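Local coordinates for protein TetR-family transcriptional regulator (PDB 2G7L) that probably binds operator DNA through an N-terminal helix-turn-helix domain and regulates transcription as a TetR-family repressor or activator, at residues 73-78 with 122-127. Residues are numbered along the deposited sequence; the frame is centred on the assembly and turned at random. Where two conformers were deposited one is given.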
loop_
_atom_site.group_PDB
_atom_site.type_symbol
_atom_site.label_atom_id
_atom_site.label_comp_id
_atom_site.label_asym_id
_atom_site.label_seq_id
_atom_site.Cartn_x
_atom_site.Cartn_y
_atom_site.Cartn_z
ATOM N N ALA A 73 -18.223 2.800 7.081
ATOM C CA ALA A 73 -18.924 3.353 8.222
ATOM C C ALA A 73 -18.089 4.443 8.900
ATOM O O ALA A 73 -18.585 5.548 9.144
ATOM C CB ALA A 73 -19.247 2.206 9.244
ATOM N N LEU A 74 -16.823 4.136 9.186
ATOM C CA LEU A 74 -15.929 5.033 9.972
ATOM C C LEU A 74 -15.561 6.330 9.228
ATOM O O LEU A 74 -15.149 7.332 9.830
ATOM C CB LEU A 74 -14.651 4.270 10.392
ATOM C CG LEU A 74 -14.857 3.127 11.403
ATOM C CD1 LEU A 74 -13.824 2.061 11.248
ATOM C CD2 LEU A 74 -14.805 3.648 12.851
ATOM N N LEU A 75 -15.782 6.309 7.918
ATOM C CA LEU A 75 -15.496 7.446 7.022
ATOM C C LEU A 75 -16.616 8.485 6.979
ATOM O O LEU A 75 -16.499 9.490 6.275
ATOM C CB LEU A 75 -15.226 6.941 5.585
ATOM C CG LEU A 75 -13.773 6.713 5.141
ATOM C CD1 LEU A 75 -12.829 6.574 6.304
ATOM C CD2 LEU A 75 -13.649 5.544 4.181
ATOM N N GLY A 76 -17.724 8.226 7.691
ATOM C CA GLY A 76 -18.769 9.226 7.851
ATOM C C GLY A 76 -18.293 10.343 8.773
ATOM O O GLY A 76 -18.873 11.445 8.787
ATOM N N GLU A 77 -17.244 10.075 9.543
ATOM C CA GLU A 77 -16.711 11.085 10.457
ATOM C C GLU A 77 -15.937 12.192 9.695
ATOM O O GLU A 77 -16.118 13.388 9.990
ATOM C CB GLU A 77 -15.890 10.454 11.601
ATOM C CG GLU A 77 -14.433 10.063 11.234
ATOM C CD GLU A 77 -13.748 9.154 12.285
ATOM O OE1 GLU A 77 -13.932 7.885 12.215
ATOM O OE2 GLU A 77 -12.989 9.716 13.139
ATOM N N VAL A 78 -15.116 11.801 8.711
ATOM C CA VAL A 78 -14.350 12.771 7.883
ATOM C C VAL A 78 -15.140 13.969 7.279
ATOM O O VAL A 78 -16.275 13.830 6.777
ATOM C CB VAL A 78 -13.291 12.091 6.863
ATOM C CG1 VAL A 78 -13.504 10.603 6.677
ATOM C CG2 VAL A 78 -13.217 12.816 5.500
ATOM N N GLU A 122 -21.669 4.509 0.845
ATOM C CA GLU A 122 -21.977 5.918 0.581
ATOM C C GLU A 122 -20.903 6.916 1.000
ATOM O O GLU A 122 -20.688 7.927 0.317
ATOM C CB GLU A 122 -23.344 6.363 1.170
ATOM C CG GLU A 122 -23.853 7.681 0.500
ATOM C CD GLU A 122 -23.548 7.753 -1.038
ATOM O OE1 GLU A 122 -24.175 6.988 -1.822
ATOM O OE2 GLU A 122 -22.695 8.587 -1.464
ATOM N N ASN A 123 -20.272 6.649 2.132
ATOM C CA ASN A 123 -19.294 7.548 2.686
ATOM C C ASN A 123 -18.012 7.602 1.817
ATOM O O ASN A 123 -17.362 8.655 1.724
ATOM C CB ASN A 123 -18.966 7.138 4.107
ATOM C CG ASN A 123 -20.160 7.366 5.087
ATOM O OD1 ASN A 123 -20.853 8.373 4.993
ATOM N ND2 ASN A 123 -20.336 6.464 6.054
ATOM N N TYR A 124 -17.679 6.477 1.178
ATOM C CA TYR A 124 -16.468 6.367 0.379
ATOM C C TYR A 124 -16.756 7.033 -0.939
ATOM O O TYR A 124 -15.945 7.834 -1.410
ATOM C CB TYR A 124 -16.002 4.907 0.156
ATOM C CG TYR A 124 -14.602 4.803 -0.500
ATOM C CD1 TYR A 124 -13.457 5.123 0.219
ATOM C CD2 TYR A 124 -14.444 4.393 -1.803
ATOM C CE1 TYR A 124 -12.152 5.030 -0.361
ATOM C CE2 TYR A 124 -13.144 4.288 -2.401
ATOM C CZ TYR A 124 -12.010 4.622 -1.655
ATOM O OH TYR A 124 -10.695 4.534 -2.184
ATOM N N LEU A 125 -17.901 6.713 -1.537
ATOM C CA LEU A 125 -18.356 7.435 -2.726
ATOM C C LEU A 125 -18.428 8.971 -2.512
ATOM O O LEU A 125 -18.161 9.727 -3.441
ATOM C CB LEU A 125 -19.720 6.877 -3.197
ATOM C CG LEU A 125 -19.628 5.853 -4.336
ATOM C CD1 LEU A 125 -18.660 4.720 -3.970
ATOM C CD2 LEU A 125 -21.029 5.322 -4.600
ATOM N N ARG A 126 -18.771 9.412 -1.302
ATOM C CA ARG A 126 -18.739 10.829 -0.968
ATOM C C ARG A 126 -17.334 11.419 -0.816
ATOM O O ARG A 126 -17.079 12.565 -1.233
ATOM C CB ARG A 126 -19.557 11.146 0.304
ATOM C CG ARG A 126 -21.107 11.257 0.014
ATOM C CD ARG A 126 -21.879 11.647 1.297
ATOM N NE ARG A 126 -21.139 11.286 2.513
ATOM C CZ ARG A 126 -20.641 12.149 3.409
ATOM N NH1 ARG A 126 -20.810 13.469 3.236
ATOM N NH2 ARG A 126 -19.962 11.682 4.481
ATOM N N LEU A 127 -16.457 10.674 -0.133
ATOM C CA LEU A 127 -15.024 10.978 -0.151
ATOM C C LEU A 127 -14.508 11.072 -1.551
ATOM O O LEU A 127 -13.899 12.061 -1.874
ATOM C CB LEU A 127 -14.209 9.939 0.610
ATOM C CG LEU A 127 -12.683 10.175 0.642
ATOM C CD1 LEU A 127 -12.325 11.240 1.685
ATOM C CD2 LEU A 127 -12.079 8.819 1.065
#
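N123 lays its carboxamide against the backbone of G76, where no side chain stands in the way. Its CG lies 3.6 Å from G76 CA, and the CA atoms of the two residues are 5.5 Å apart. With CG anti to the carbonyl carbon (chi1 -69°), the amide reaches G76. The contact with G76 is van der Waals packing; the hydrogen bonds of the amide go to other partners. N123 ND2 donates to the backbone O of D72, near the end of helix 63-74. N123 OD1 takes a weak bond of 3.5 Å from R126 NH2, one turn further along helix 122-136. The R126 guanidinium also turns an edge to G76 CA. Y124 N bonds to D72 OD2, so D72 accepts two hydrogen bonds from the start of helix 122-136. L75 CB packs on N123 CB (4.0 Å), and the remaining contacts are apolar. L75 and Y124 lie side by side, and L75 CD2 meets the edge of the ring at CD1 (4.0 Å). V78 CG2 meets L127 CD1 at 4.2 Å. A type I turn from L74 to E77 carries the chain past this surface, with G76 N bonded to A73 O. The contact thus joins the end of helix 63-74 to the start of helix 122-136. L75, V78 and L127 also pack on helix 89-106, Y124 and L127 reach L153 of helix 142-161, and A73 and L74 touch helix 21-35 of the DNA-binding region.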